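Local atomic coordinates of pumilio homolog 23 (PDB entry 5WZJ), a protein that binds RNA sequence-specifically, here an 18S rRNA sequence, through pumilio repeats packed into a right-handed superhelix. Residues A[224-238]-A[283-296]. Sequence-based numbering, arbitrary orientation.
Sequences QVDQYSSLVLQTALR and DNSFSHLVEVILEV. With nucleotides of chain B.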
ATOM      1  N   GLN A 224      -6.127   7.389 -20.748  1.00 13.44           N
ATOM      2  CA  GLN A 224      -5.336   6.240 -20.312  1.00 14.07           C
ATOM      3  C   GLN A 224      -3.905   6.631 -19.963  1.00 16.93           C
ATOM      4  O   GLN A 224      -3.304   6.061 -19.043  1.00 17.59           O
ATOM      5  CB  GLN A 224      -5.313   5.174 -21.421  1.00  9.96           C
ATOM      6  CG  GLN A 224      -6.589   4.361 -21.578  1.00 18.20           C
ATOM      7  CD  GLN A 224      -6.492   3.370 -22.728  1.00 19.94           C
ATOM      8  OE1 GLN A 224      -5.504   3.351 -23.462  1.00 16.50           O
ATOM      9  NE2 GLN A 224      -7.517   2.554 -22.895  1.00 13.72           N
ATOM     10  N   VAL A 225      -3.331   7.582 -20.703  1.00 15.75           N
ATOM     11  CA  VAL A 225      -1.911   7.907 -20.596  1.00 18.26           C
ATOM     12  C   VAL A 225      -1.691   9.282 -19.985  1.00 21.55           C
ATOM     13  O   VAL A 225      -0.553   9.755 -19.909  1.00 19.59           O
ATOM     14  CB  VAL A 225      -1.191   7.788 -21.957  1.00 19.06           C
ATOM     15  CG1 VAL A 225      -1.247   6.338 -22.473  1.00 20.38           C
ATOM     16  CG2 VAL A 225      -1.804   8.743 -22.980  1.00 20.82           C
ATOM     17  N   ASP A 226      -2.743   9.940 -19.536  1.00 16.76           N
ATOM     18  CA  ASP A 226      -2.567  11.180 -18.799  1.00 20.60           C
ATOM     19  C   ASP A 226      -2.457  10.833 -17.324  1.00 18.01           C
ATOM     20  O   ASP A 226      -3.329  10.150 -16.778  1.00 16.13           O
ATOM     21  CB  ASP A 226      -3.727  12.145 -19.036  1.00 18.23           C
ATOM     22  CG  ASP A 226      -3.564  13.433 -18.268  1.00 21.93           C
ATOM     23  OD1 ASP A 226      -3.886  13.461 -17.056  1.00 19.23           O
ATOM     24  OD2 ASP A 226      -3.116  14.420 -18.881  1.00 19.42           O
ATOM     25  N   GLN A 227      -1.385  11.298 -16.687  1.00 14.56           N
ATOM     26  CA  GLN A 227      -1.145  10.932 -15.295  1.00 23.37           C
ATOM     27  C   GLN A 227      -2.331  11.285 -14.409  1.00 18.21           C
ATOM     28  O   GLN A 227      -2.733  10.495 -13.547  1.00 13.82           O
ATOM     29  CB  GLN A 227       0.120  11.622 -14.785  1.00 18.49           C
ATOM     30  CG  GLN A 227       0.239  11.592 -13.293  1.00 25.34           C
ATOM     31  CD  GLN A 227       1.610  12.039 -12.834  1.00 30.44           C
ATOM     32  OE1 GLN A 227       2.626  11.560 -13.328  1.00 30.68           O
ATOM     33  NE2 GLN A 227       1.643  12.963 -11.902  1.00 36.31           N
ATOM     34  N   TYR A 228      -2.905  12.467 -14.607  1.00 13.01           N
ATOM     35  CA  TYR A 228      -3.911  12.924 -13.663  1.00 13.21           C
ATOM     36  C   TYR A 228      -5.264  12.256 -13.904  1.00 16.34           C
ATOM     37  O   TYR A 228      -5.961  11.911 -12.947  1.00 17.21           O
ATOM     38  CB  TYR A 228      -3.972  14.454 -13.703  1.00 13.09           C
ATOM     39  CG  TYR A 228      -2.752  15.017 -12.991  1.00 18.54           C
ATOM     40  CD1 TYR A 228      -2.568  14.777 -11.639  1.00 16.70           C
ATOM     41  CD2 TYR A 228      -1.759  15.729 -13.678  1.00 21.11           C
ATOM     42  CE1 TYR A 228      -1.450  15.259 -10.967  1.00 25.42           C
ATOM     43  CE2 TYR A 228      -0.620  16.209 -13.012  1.00 20.42           C
ATOM     44  CZ  TYR A 228      -0.483  15.967 -11.653  1.00 26.90           C
ATOM     45  OH  TYR A 228       0.607  16.426 -10.953  1.00 35.68           O
ATOM     46  N   SER A 229      -5.651  12.022 -15.156  1.00 13.32           N
ATOM     47  CA  SER A 229      -6.900  11.283 -15.353  1.00  7.80           C
ATOM     48  C   SER A 229      -6.723   9.814 -14.966  1.00 13.36           C
ATOM     49  O   SER A 229      -7.659   9.189 -14.448  1.00 13.98           O
ATOM     50  CB  SER A 229      -7.385  11.408 -16.808  1.00  6.99           C
ATOM     51  OG  SER A 229      -6.365  10.996 -17.711  1.00 15.34           O
ATOM     52  N   SER A 230      -5.533   9.246 -15.194  1.00 11.27           N
ATOM     53  CA  SER A 230      -5.301   7.868 -14.769  1.00 14.54           C
ATOM     54  C   SER A 230      -5.478   7.735 -13.259  1.00 14.50           C
ATOM     55  O   SER A 230      -6.131   6.800 -12.779  1.00 15.48           O
ATOM     56  CB  SER A 230      -3.908   7.415 -15.202  1.00 15.99           C
ATOM     57  OG  SER A 230      -3.570   6.182 -14.604  1.00 18.82           O
ATOM     58  N   LEU A 231      -4.944   8.701 -12.503  1.00 14.80           N
ATOM     59  CA  LEU A 231      -5.093   8.720 -11.050  1.00 15.55           C
ATOM     60  C   LEU A 231      -6.560   8.795 -10.625  1.00 16.12           C
ATOM     61  O   LEU A 231      -6.969   8.122  -9.671  1.00 14.94           O
ATOM     62  CB  LEU A 231      -4.302   9.897 -10.468  1.00 12.02           C
ATOM     63  CG  LEU A 231      -2.793   9.649 -10.369  1.00 13.65           C
ATOM     64  CD1 LEU A 231      -2.030  10.973 -10.234  1.00 11.80           C
ATOM     65  CD2 LEU A 231      -2.532   8.744  -9.174  1.00 12.64           C
ATOM     66  N   VAL A 232      -7.353   9.632 -11.296  1.00 14.19           N
ATOM     67  CA  VAL A 232      -8.788   9.694 -11.018  1.00 10.55           C
ATOM     68  C   VAL A 232      -9.431   8.330 -11.253  1.00 12.74           C
ATOM     69  O   VAL A 232     -10.176   7.819 -10.408  1.00 15.41           O
ATOM     70  CB  VAL A 232      -9.453  10.783 -11.881  1.00 11.06           C
ATOM     71  CG1 VAL A 232     -10.985  10.729 -11.718  1.00 12.63           C
ATOM     72  CG2 VAL A 232      -8.914  12.184 -11.504  1.00  8.13           C
ATOM     73  N   LEU A 233      -9.147   7.718 -12.402  1.00 12.27           N
ATOM     74  CA  LEU A 233      -9.779   6.443 -12.729  1.00 15.42           C
ATOM     75  C   LEU A 233      -9.310   5.320 -11.803  1.00 14.57           C
ATOM     76  O   LEU A 233     -10.088   4.408 -11.502  1.00 13.37           O
ATOM     77  CB  LEU A 233      -9.511   6.081 -14.188  1.00 14.38           C
ATOM     78  CG  LEU A 233     -10.178   6.997 -15.231  1.00 20.19           C
ATOM     79  CD1 LEU A 233      -9.799   6.563 -16.633  1.00 19.37           C
ATOM     80  CD2 LEU A 233     -11.668   6.983 -15.080  1.00 23.67           C
ATOM     81  N   GLN A 234      -8.053   5.367 -11.346  1.00 12.11           N
ATOM     82  CA  GLN A 234      -7.583   4.399 -10.354  1.00 12.87           C
ATOM     83  C   GLN A 234      -8.403   4.481  -9.079  1.00 14.86           C
ATOM     84  O   GLN A 234      -8.852   3.457  -8.551  1.00 17.74           O
ATOM     85  CB  GLN A 234      -6.113   4.640 -10.019  1.00 10.30           C
ATOM     86  CG  GLN A 234      -5.142   4.302 -11.154  1.00 13.17           C
ATOM     87  CD  GLN A 234      -3.765   4.862 -10.865  1.00 15.03           C
ATOM     88  OE1 GLN A 234      -3.223   4.670  -9.768  1.00 15.96           O
ATOM     89  NE2 GLN A 234      -3.213   5.604 -11.816  1.00 16.18           N
ATOM     90  N   THR A 235      -8.586   5.695  -8.557  1.00 11.84           N
ATOM     91  CA  THR A 235      -9.389   5.864  -7.349  1.00 14.41           C
ATOM     92  C   THR A 235     -10.802   5.323  -7.561  1.00 19.23           C
ATOM     93  O   THR A 235     -11.318   4.550  -6.742  1.00 13.51           O
ATOM     94  CB  THR A 235      -9.402   7.340  -6.943  1.00 14.78           C
ATOM     95  OG1 THR A 235      -8.075   7.720  -6.576  1.00 13.92           O
ATOM     96  CG2 THR A 235     -10.337   7.595  -5.769  1.00 12.81           C
ATOM     97  N   ALA A 236     -11.423   5.667  -8.689  1.00 14.77           N
ATOM     98  CA  ALA A 236     -12.775   5.171  -8.946  1.00 13.08           C
ATOM     99  C   ALA A 236     -12.816   3.643  -8.950  1.00 17.06           C
ATOM    100  O   ALA A 236     -13.718   3.036  -8.357  1.00 15.17           O
ATOM    101  CB  ALA A 236     -13.302   5.726 -10.270  1.00  8.82           C
ATOM    102  N   LEU A 237     -11.840   2.995  -9.593  1.00 14.06           N
ATOM    103  CA  LEU A 237     -11.892   1.537  -9.659  1.00 15.37           C
ATOM    104  C   LEU A 237     -11.743   0.915  -8.270  1.00 21.89           C
ATOM    105  O   LEU A 237     -12.457  -0.038  -7.932  1.00 19.66           O
ATOM    106  CB  LEU A 237     -10.815   1.011 -10.603  1.00 11.17           C
ATOM    107  CG  LEU A 237     -11.040   1.247 -12.095  1.00 19.49           C
ATOM    108  CD1 LEU A 237      -9.722   1.093 -12.854  1.00 12.67           C
ATOM    109  CD2 LEU A 237     -12.081   0.266 -12.641  1.00 17.11           C
ATOM    110  N   ARG A 238     -10.828   1.450  -7.451  1.00 13.82           N
ATOM    111  CA  ARG A 238     -10.657   0.946  -6.088  1.00 14.11           C
ATOM    112  C   ARG A 238     -11.941   1.067  -5.282  1.00 19.90           C
ATOM    113  O   ARG A 238     -12.279   0.167  -4.502  1.00 19.49           O
ATOM    114  CB  ARG A 238      -9.531   1.695  -5.369  1.00 20.87           C
ATOM    115  CG  ARG A 238      -8.133   1.401  -5.888  1.00 23.79           C
ATOM    116  CD  ARG A 238      -7.075   2.057  -5.012  1.00 37.55           C
ATOM    117  NE  ARG A 238      -6.019   2.701  -5.792  1.00 52.00           N
ATOM    118  CZ  ARG A 238      -4.856   2.131  -6.102  1.00 57.50           C
ATOM    119  NH1 ARG A 238      -4.591   0.882  -5.701  1.00 54.26           N
ATOM    120  NH2 ARG A 238      -3.962   2.813  -6.823  1.00 59.09           N
ATOM    121  N   ASP A 283       3.616   2.567 -20.793  1.00 20.96           N
ATOM    122  CA  ASP A 283       3.412   3.943 -20.363  1.00 22.94           C
ATOM    123  C   ASP A 283       3.278   4.014 -18.843  1.00 21.52           C
ATOM    124  O   ASP A 283       2.632   3.165 -18.220  1.00 19.86           O
ATOM    125  CB  ASP A 283       2.161   4.508 -21.029  1.00 17.94           C
ATOM    126  CG  ASP A 283       1.876   5.917 -20.597  1.00 18.65           C
ATOM    127  OD1 ASP A 283       2.506   6.821 -21.170  1.00 25.25           O
ATOM    128  OD2 ASP A 283       1.042   6.119 -19.681  1.00 21.95           O
ATOM    129  N   ASN A 284       3.894   5.029 -18.231  1.00 17.41           N
ATOM    130  CA  ASN A 284       3.854   5.078 -16.770  1.00 21.52           C
ATOM    131  C   ASN A 284       2.437   5.299 -16.247  1.00 21.82           C
ATOM    132  O   ASN A 284       2.040   4.689 -15.248  1.00 20.62           O
ATOM    133  CB  ASN A 284       4.776   6.158 -16.215  1.00 26.43           C
ATOM    134  CG  ASN A 284       4.701   6.230 -14.690  1.00 39.08           C
ATOM    135  OD1 ASN A 284       5.148   5.314 -13.998  1.00 43.12           O
ATOM    136  ND2 ASN A 284       4.089   7.290 -14.166  1.00 42.10           N
ATOM    137  N   SER A 285       1.658   6.168 -16.899  1.00 17.11           N
ATOM    138  CA  SER A 285       0.305   6.436 -16.412  1.00 18.44           C
ATOM    139  C   SER A 285      -0.623   5.237 -16.621  1.00 19.82           C
ATOM    140  O   SER A 285      -1.401   4.883 -15.727  1.00 17.39           O
ATOM    141  CB  SER A 285      -0.259   7.676 -17.096  1.00 18.35           C
ATOM    142  OG  SER A 285       0.503   8.812 -16.722  1.00 24.69           O
ATOM    143  N   PHE A 286      -0.587   4.625 -17.809  1.00 12.38           N
ATOM    144  CA  PHE A 286      -1.497   3.507 -18.086  1.00 15.52           C
ATOM    145  C   PHE A 286      -1.132   2.276 -17.267  1.00 15.32           C
ATOM    146  O   PHE A 286      -2.017   1.518 -16.837  1.00 17.28           O
ATOM    147  CB  PHE A 286      -1.478   3.183 -19.583  1.00 11.91           C
ATOM    148  CG  PHE A 286      -2.543   2.220 -20.020  1.00 12.61           C
ATOM    149  CD1 PHE A 286      -3.877   2.419 -19.671  1.00 12.87           C
ATOM    150  CD2 PHE A 286      -2.219   1.127 -20.806  1.00 13.65           C
ATOM    151  CE1 PHE A 286      -4.864   1.525 -20.096  1.00 10.39           C
ATOM    152  CE2 PHE A 286      -3.202   0.230 -21.237  1.00 18.41           C
ATOM    153  CZ  PHE A 286      -4.529   0.439 -20.885  1.00 11.07           C
ATOM    154  N   SER A 287       0.167   2.032 -17.076  1.00 16.62           N
ATOM    155  CA  SER A 287       0.568   0.860 -16.299  1.00 18.34           C
ATOM    156  C   SER A 287      -0.005   0.926 -14.892  1.00 13.34           C
ATOM    157  O   SER A 287      -0.550  -0.067 -14.391  1.00 18.14           O
ATOM    158  CB  SER A 287       2.095   0.723 -16.267  1.00 17.01           C
ATOM    159  OG  SER A 287       2.703   1.845 -15.650  1.00 17.91           O
ATOM    160  N   HIS A 288       0.055   2.101 -14.254  1.00 13.25           N
ATOM    161  CA  HIS A 288      -0.580   2.244 -12.940  1.00 11.46           C
ATOM    162  C   HIS A 288      -2.077   1.957 -13.006  1.00 18.27           C
ATOM    163  O   HIS A 288      -2.643   1.340 -12.091  1.00 15.32           O
ATOM    164  CB  HIS A 288      -0.349   3.649 -12.383  1.00 14.71           C
ATOM    165  CG  HIS A 288       0.971   3.832 -11.709  1.00 19.20           C
ATOM    166  ND1 HIS A 288       2.044   4.450 -12.318  1.00 21.29           N
ATOM    167  CD2 HIS A 288       1.385   3.498 -10.464  1.00 12.71           C
ATOM    168  CE1 HIS A 288       3.059   4.497 -11.472  1.00 12.84           C
ATOM    169  NE2 HIS A 288       2.687   3.921 -10.344  1.00 15.89           N
ATOM    170  N   LEU A 289      -2.745   2.423 -14.066  1.00 13.68           N
ATOM    171  CA  LEU A 289      -4.180   2.161 -14.206  1.00 12.39           C
ATOM    172  C   LEU A 289      -4.460   0.665 -14.355  1.00 15.32           C
ATOM    173  O   LEU A 289      -5.391   0.131 -13.741  1.00 16.73           O
ATOM    174  CB  LEU A 289      -4.744   2.921 -15.412  1.00 10.26           C
ATOM    175  CG  LEU A 289      -6.258   2.807 -15.685  1.00 14.40           C
ATOM    176  CD1 LEU A 289      -7.072   3.082 -14.421  1.00 10.10           C
ATOM    177  CD2 LEU A 289      -6.666   3.794 -16.769  1.00 13.13           C
ATOM    178  N   VAL A 290      -3.686  -0.025 -15.198  1.00 14.12           N
ATOM    179  CA  VAL A 290      -3.970  -1.440 -15.433  1.00 14.45           C
ATOM    180  C   VAL A 290      -3.669  -2.281 -14.183  1.00 16.78           C
ATOM    181  O   VAL A 290      -4.333  -3.299 -13.944  1.00 14.02           O
ATOM    182  CB  VAL A 290      -3.201  -1.945 -16.668  1.00 16.23           C
ATOM    183  CG1 VAL A 290      -3.491  -3.432 -16.911  1.00 13.04           C
ATOM    184  CG2 VAL A 290      -3.591  -1.126 -17.909  1.00 17.50           C
ATOM    185  N   GLU A 291      -2.685  -1.877 -13.370  1.00 15.26           N
ATOM    186  CA  GLU A 291      -2.488  -2.524 -12.070  1.00 22.98           C
ATOM    187  C   GLU A 291      -3.791  -2.567 -11.290  1.00 20.21           C
ATOM    188  O   GLU A 291      -4.162  -3.601 -10.728  1.00 15.99           O
ATOM    189  CB  GLU A 291      -1.439  -1.787 -11.234  1.00 16.29           C
ATOM    190  CG  GLU A 291       0.008  -1.914 -11.681  1.00 18.75           C
ATOM    191  CD  GLU A 291       0.913  -1.183 -10.709  1.00 19.79           C
ATOM    192  OE1 GLU A 291       1.524  -0.161 -11.089  1.00 18.77           O
ATOM    193  OE2 GLU A 291       0.950  -1.602  -9.533  1.00 22.13           O
ATOM    194  N   VAL A 292      -4.504  -1.444 -11.254  1.00 13.30           N
ATOM    195  CA  VAL A 292      -5.726  -1.381 -10.463  1.00 11.17           C
ATOM    196  C   VAL A 292      -6.837  -2.188 -11.126  1.00 14.70           C
ATOM    197  O   VAL A 292      -7.589  -2.899 -10.451  1.00 19.12           O
ATOM    198  CB  VAL A 292      -6.138   0.082 -10.225  1.00 11.97           C
ATOM    199  CG1 VAL A 292      -7.463   0.130  -9.472  1.00 13.48           C
ATOM    200  CG2 VAL A 292      -5.054   0.799  -9.409  1.00 15.42           C
ATOM    201  N   ILE A 293      -6.945  -2.109 -12.456  1.00 13.28           N
ATOM    202  CA  ILE A 293      -7.912  -2.935 -13.177  1.00 12.65           C
ATOM    203  C   ILE A 293      -7.750  -4.406 -12.804  1.00 17.97           C
ATOM    204  O   ILE A 293      -8.730  -5.108 -12.507  1.00 15.55           O
ATOM    205  CB  ILE A 293      -7.774  -2.726 -14.695  1.00 13.37           C
ATOM    206  CG1 ILE A 293      -8.307  -1.344 -15.086  1.00 16.94           C
ATOM    207  CG2 ILE A 293      -8.526  -3.809 -15.445  1.00 12.42           C
ATOM    208  CD1 ILE A 293      -8.002  -0.973 -16.520  1.00 13.56           C
ATOM    209  N   LEU A 294      -6.507  -4.895 -12.815  1.00 15.12           N
ATOM    210  CA  LEU A 294      -6.275  -6.310 -12.524  1.00 16.35           C
ATOM    211  C   LEU A 294      -6.591  -6.645 -11.073  1.00 17.20           C
ATOM    212  O   LEU A 294      -7.056  -7.754 -10.788  1.00 16.97           O
ATOM    213  CB  LEU A 294      -4.832  -6.689 -12.866  1.00 14.55           C
ATOM    214  CG  LEU A 294      -4.524  -6.694 -14.370  1.00 16.33           C
ATOM    215  CD1 LEU A 294      -3.045  -6.944 -14.656  1.00 15.72           C
ATOM    216  CD2 LEU A 294      -5.376  -7.763 -15.030  1.00 17.08           C
ATOM    217  N   GLU A 295      -6.370  -5.697 -10.155  1.00 16.44           N
ATOM    218  CA  GLU A 295      -6.679  -5.928  -8.747  1.00 22.14           C
ATOM    219  C   GLU A 295      -8.175  -6.045  -8.494  1.00 23.14           C
ATOM    220  O   GLU A 295      -8.589  -6.777  -7.592  1.00 18.11           O
ATOM    221  CB  GLU A 295      -6.114  -4.804  -7.880  1.00 23.25           C
ATOM    222  CG  GLU A 295      -4.630  -4.939  -7.677  1.00 40.03           C
ATOM    223  CD  GLU A 295      -3.988  -3.668  -7.188  1.00 46.38           C
ATOM    224  OE1 GLU A 295      -4.669  -2.877  -6.480  1.00 38.35           O
ATOM    225  OE2 GLU A 295      -2.798  -3.476  -7.531  1.00 49.29           O
ATOM    226  N   VAL A 296      -9.000  -5.290  -9.229  1.00 19.13           N
ATOM    227  CA  VAL A 296     -10.443  -5.318  -8.992  1.00 17.15           C
ATOM    228  C   VAL A 296     -11.208  -6.159 -10.007  1.00 17.10           C
ATOM    229  O   VAL A 296     -12.426  -6.345  -9.840  1.00 18.48           O
ATOM    230  CB  VAL A 296     -11.035  -3.891  -8.962  1.00 17.45           C
ATOM    231  CG1 VAL A 296     -10.365  -3.083  -7.877  1.00 12.57           C
ATOM    232  CG2 VAL A 296     -10.898  -3.221 -10.344  1.00 13.20           C
TER
ATOM    233  P     A B   8       9.387   7.766 -11.132  1.00 28.48           P
ATOM    234  OP1   A B   8       9.880   9.033 -11.724  1.00 29.81           O
ATOM    235  OP2   A B   8       9.855   7.341  -9.800  1.00 30.04           O
ATOM    236  O5'   A B   8       7.805   7.795 -11.045  1.00 28.47           O
ATOM    237  C5'   A B   8       7.150   8.558 -10.059  1.00 37.36           C
ATOM    238  C4'   A B   8       6.178   9.482 -10.726  1.00 38.77           C
ATOM    239  O4'   A B   8       5.091   8.710 -11.304  1.00 25.30           O
ATOM    240  C3'   A B   8       5.509  10.501  -9.818  1.00 37.83           C
ATOM    241  O3'   A B   8       6.317  11.670  -9.697  1.00 46.17           O
ATOM    242  C2'   A B   8       4.206  10.773 -10.537  1.00 35.60           C
ATOM    243  O2'   A B   8       4.484  11.664 -11.610  1.00 24.90           O
ATOM    244  C1'   A B   8       3.879   9.389 -11.127  1.00 26.85           C
ATOM    245  N9    A B   8       3.013   8.532 -10.281  1.00 22.12           N
ATOM    246  C8    A B   8       3.210   8.028  -9.010  1.00 20.42           C
ATOM    247  N7    A B   8       2.224   7.259  -8.584  1.00 22.40           N
ATOM    248  C5    A B   8       1.333   7.223  -9.644  1.00 19.43           C
ATOM    249  C6    A B   8       0.095   6.577  -9.853  1.00 18.03           C
ATOM    250  N6    A B   8      -0.540   5.799  -8.970  1.00 15.32           N
ATOM    251  N1    A B   8      -0.510   6.772 -11.049  1.00 17.09           N
ATOM    252  C2    A B   8       0.071   7.545 -11.977  1.00 18.60           C
ATOM    253  N3    A B   8       1.223   8.202 -11.894  1.00 14.55           N
ATOM    254  C4    A B   8       1.816   7.986 -10.696  1.00 17.82           C
ATOM    255  P     G B   7      12.632   3.783  -9.512  1.00 31.54           P
ATOM    256  OP1   G B   7      13.794   4.532 -10.043  1.00 30.37           O
ATOM    257  OP2   G B   7      12.068   3.986  -8.158  1.00 28.87           O
ATOM    258  O5'   G B   7      11.383   4.061 -10.464  1.00 26.09           O
ATOM    259  C5'   G B   7      11.530   4.063 -11.871  1.00 27.71           C
ATOM    260  C4'   G B   7      10.200   4.254 -12.557  1.00 28.28           C
ATOM    261  O4'   G B   7       9.429   3.024 -12.528  1.00 27.27           O
ATOM    262  C3'   G B   7       9.267   5.271 -11.926  1.00 29.80           C
ATOM    263  O3'   G B   7       9.639   6.605 -12.216  1.00 30.95           O
ATOM    264  C2'   G B   7       7.914   4.859 -12.496  1.00 25.62           C
ATOM    265  O2'   G B   7       7.782   5.314 -13.831  1.00 29.34           O
ATOM    266  C1'   G B   7       8.049   3.329 -12.516  1.00 25.89           C
ATOM    267  N9    G B   7       7.436   2.736 -11.318  1.00 24.50           N
ATOM    268  C8    G B   7       7.947   2.714 -10.041  1.00 20.54           C
ATOM    269  N7    G B   7       7.136   2.154  -9.192  1.00 21.72           N
ATOM    270  C5    G B   7       6.023   1.799  -9.942  1.00 22.32           C
ATOM    271  C6    G B   7       4.815   1.158  -9.562  1.00 22.21           C
ATOM    272  O6    G B   7       4.490   0.767  -8.441  1.00 19.09           O
ATOM    273  N1    G B   7       3.947   0.973 -10.633  1.00 21.36           N
ATOM    274  C2    G B   7       4.216   1.382 -11.914  1.00 23.11           C
ATOM    275  N2    G B   7       3.261   1.135 -12.823  1.00 22.61           N
ATOM    276  N3    G B   7       5.338   1.987 -12.283  1.00 25.17           N
ATOM    277  C4    G B   7       6.190   2.161 -11.256  1.00 26.67           C
ATOM    278  P     C B   9       6.347  12.545  -8.340  1.00 40.39           P
ATOM    279  OP1   C B   9       7.432  13.547  -8.485  1.00 40.21           O
ATOM    280  OP2   C B   9       6.323  11.657  -7.148  1.00 33.19           O
ATOM    281  O5'   C B   9       4.934  13.296  -8.335  1.00 34.78           O
ATOM    282  C5'   C B   9       4.554  14.215  -9.356  1.00 25.20           C
ATOM    283  C4'   C B   9       3.179  14.768  -9.064  1.00 24.19           C
ATOM    284  O4'   C B   9       2.206  13.708  -9.140  1.00 24.02           O
ATOM    285  C3'   C B   9       3.015  15.391  -7.676  1.00 23.32           C
ATOM    286  O3'   C B   9       3.128  16.798  -7.787  1.00 24.40           O
ATOM    287  C2'   C B   9       1.621  14.958  -7.189  1.00 38.53           C
ATOM    288  O2'   C B   9       0.713  16.056  -7.167  1.00 55.60           O
ATOM    289  C1'   C B   9       1.162  13.932  -8.238  1.00 21.89           C
ATOM    290  N1    C B   9       0.740  12.643  -7.653  1.00 20.16           N
ATOM    291  C2    C B   9      -0.617  12.521  -7.392  1.00 19.29           C
ATOM    292  O2    C B   9      -1.336  13.499  -7.678  1.00 19.11           O
ATOM    293  N3    C B   9      -1.088  11.365  -6.857  1.00 21.15           N
ATOM    294  C4    C B   9      -0.246  10.371  -6.577  1.00 19.19           C
ATOM    295  N4    C B   9      -0.742   9.250  -6.043  1.00 21.00           N
ATOM    296  C5    C B   9       1.160  10.480  -6.841  1.00 20.72           C
ATOM    297  C6    C B   9       1.612  11.625  -7.374  1.00 19.78           C
TER
HETATM  298  O   HOH W   1       2.361   8.823 -19.073  1.00 37.89           O
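Gln234 and His288 meet where two neighbouring pumilio repeats, the fourth and fifth, share one RNA base. The Gln234 amide reads the Watson-Crick edge of A8 of chain B: OE1 accepts from N6 at 3.0 Å and NE2 donates to N1, both nearly straight, a pairing that glutamine's acceptor and donor suit. His288, its CB 3.5 Å from Gln234 NE2, slips its flat ring between A8 and G7 of chain B, with A8 C6 and G7 C2 each 3.3 Å above opposite faces. With only a methyl group here, as in an alanine, A8 and G7 would probably be left without the ring that lies between them, and Asn284 O without its ring donor.

Behind this first shell, Gln234 NE2 also donates to Ser230 OG at 2.9 Å, only 8° out of the amide plane, which fixes the amide's rotation. Ser230 OG, anti to its own N (chi1 170°), in turn donates to Ser285 O at 2.8 Å, approaching above the carbonyl plane; Leu289 N comes from the opposite face. The helix axes come within 8.8 Å, close enough for a short serine side chain to bridge them, and its hydroxyl can both accept and donate. His288 ND1 is steadied likewise by donating to Asn284 O.

Deeper in, leucines interlock knobs-into-holes: Leu289 sits among Ser230, Leu233, Gln234 and Leu237, while Leu237 fills the hollow formed by Leu289, Val292, Ile293 and Val296. Helix 244-254 covers this apolar side.

Apolar packing thus probably helps set the spacing of the repeats, and a chain of donors from Gln234 NE2 through Ser230 OG to Ser285 O is likely to pass it on: adenine is read by one helix, while the other probably supports the reader and covers a face of the base.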